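Local coordinates for protein (R)-specific enoyl-CoA hydratase (Aeromonas punctata, PDB 1IQ6) that catalyses the (R)-specific hydration of short-chain trans-2-enoyl-CoA to (3R)-3-hydroxyacyl-CoA, a step that feeds polyhydroxyalkanoate biosynthesis, and works as a homodimer, at residues Q68-K73 / A96-T101. Sequence-based numbering, arbitrary orientation.
Sequences QQLPGK and AEVEVT
Leu70 carries the 68-73 side of this contact, reaching Val98 and Val100 on strand 93-103. Before it, Gln68 OE1 accepts a hydrogen bond from Phe33 N of the second subunit where helix 55-68, the central helix of the hot-dog fold, ends; Gln69 is the first residue to depart from helical backbone angles. At Leu70 the side chain extends with CG anti to the backbone N (chi1 -174°), which carries the isobutyl group to the strand. Its CD2 branch lies 4.0 Å from Val100 CG2, and the two side chains cross nearly at right angles. The same CD2 stands 4.3 Å from Val98 CG2, a looser approach. Val98 CG2 also comes within 4.1 Å of Leu70 O, so one methyl meets both backbone and side chain. A cis peptide bond links Leu70 to Pro71 in a tight reversal, Gln69 CA and Gly72 CA lying 4.2 Å apart; Pro71 packs on Leu6, which also touches Leu70 and Val100. Beyond it, Gly72 pairs with Leu66 through the backbone. Between these two segments no hydrogen bond forms and the side-chain contacts are apolar: van der Waals packing of buried methyl groups, with 153 Å² buried, consistent with a hydrophobic contribution.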
# COMPACT_ATOMS: atom_id res chain seq x y z
N GLN B 68 -10.64 5.23 9.62
CA GLN B 68 -10.97 6.31 10.54
C GLN B 68 -12.27 7.05 10.24
O GLN B 68 -12.94 7.53 11.15
CB GLN B 68 -9.82 7.32 10.59
CG GLN B 68 -8.50 6.73 11.07
CD GLN B 68 -8.53 6.30 12.53
OE1 GLN B 68 -7.60 5.68 13.02
NE2 GLN B 68 -9.61 6.64 13.22
N GLN B 69 -12.64 7.13 8.96
CA GLN B 69 -13.85 7.86 8.60
C GLN B 69 -14.93 7.13 7.82
O GLN B 69 -16.10 7.12 8.23
CB GLN B 69 -13.46 9.12 7.82
CG GLN B 69 -12.73 10.16 8.65
CD GLN B 69 -12.35 11.39 7.84
OE1 GLN B 69 -13.18 11.96 7.14
NE2 GLN B 69 -11.09 11.80 7.94
N LEU B 70 -14.57 6.51 6.70
CA LEU B 70 -15.56 5.84 5.87
C LEU B 70 -15.01 4.59 5.19
O LEU B 70 -14.11 4.68 4.35
CB LEU B 70 -16.03 6.84 4.80
CG LEU B 70 -17.16 6.45 3.86
CD1 LEU B 70 -18.48 6.42 4.64
CD2 LEU B 70 -17.25 7.45 2.72
N PRO B 71 -15.57 3.41 5.51
CA PRO B 71 -16.67 3.13 6.44
C PRO B 71 -16.37 3.51 7.89
O PRO B 71 -17.28 3.77 8.67
CB PRO B 71 -16.90 1.63 6.27
CG PRO B 71 -16.45 1.37 4.86
CD PRO B 71 -15.18 2.17 4.80
N GLY B 72 -15.09 3.52 8.24
CA GLY B 72 -14.71 3.89 9.59
C GLY B 72 -14.28 2.79 10.54
O GLY B 72 -14.00 1.67 10.13
N LYS B 73 -14.25 3.14 11.82
CA LYS B 73 -13.86 2.26 12.92
C LYS B 73 -14.40 0.84 12.80
O LYS B 73 -15.61 0.63 12.69
CB LYS B 73 -14.33 2.89 14.24
CG LYS B 73 -14.03 2.09 15.49
CD LYS B 73 -14.69 2.76 16.70
CE LYS B 73 -14.45 1.98 17.99
NZ LYS B 73 -13.04 2.07 18.46
N ALA B 96 -6.39 12.75 -0.53
CA ALA B 96 -6.87 11.38 -0.69
C ALA B 96 -8.39 11.46 -0.60
O ALA B 96 -8.92 12.15 0.27
CB ALA B 96 -6.31 10.49 0.42
N GLU B 97 -9.07 10.76 -1.50
CA GLU B 97 -10.53 10.78 -1.53
C GLU B 97 -11.11 9.39 -1.71
O GLU B 97 -10.64 8.63 -2.56
CB GLU B 97 -11.01 11.68 -2.69
CG GLU B 97 -10.52 13.12 -2.61
CD GLU B 97 -10.90 13.97 -3.82
OE1 GLU B 97 -10.42 15.12 -3.89
OE2 GLU B 97 -11.68 13.50 -4.68
N VAL B 98 -12.12 9.05 -0.91
CA VAL B 98 -12.80 7.77 -1.04
C VAL B 98 -14.29 8.03 -1.15
O VAL B 98 -14.80 9.02 -0.62
CB VAL B 98 -12.54 6.81 0.17
CG1 VAL B 98 -11.03 6.58 0.34
CG2 VAL B 98 -13.17 7.36 1.44
N GLU B 99 -14.98 7.16 -1.88
CA GLU B 99 -16.42 7.30 -2.06
C GLU B 99 -17.04 5.92 -2.18
O GLU B 99 -16.55 5.07 -2.93
CB GLU B 99 -16.74 8.11 -3.32
CG GLU B 99 -18.22 8.10 -3.67
CD GLU B 99 -18.58 9.00 -4.83
OE1 GLU B 99 -19.77 9.00 -5.23
OE2 GLU B 99 -17.70 9.73 -5.34
N VAL B 100 -18.13 5.69 -1.44
CA VAL B 100 -18.81 4.41 -1.50
C VAL B 100 -19.52 4.27 -2.84
O VAL B 100 -20.31 5.14 -3.23
CB VAL B 100 -19.87 4.28 -0.38
CG1 VAL B 100 -20.57 2.94 -0.49
CG2 VAL B 100 -19.20 4.43 0.98
N THR B 101 -19.23 3.18 -3.56
CA THR B 101 -19.86 2.96 -4.86
C THR B 101 -20.79 1.76 -4.87
O THR B 101 -21.64 1.64 -5.76
CB THR B 101 -18.80 2.75 -5.97
OG1 THR B 101 -18.00 1.61 -5.66
CG2 THR B 101 -17.92 3.98 -6.10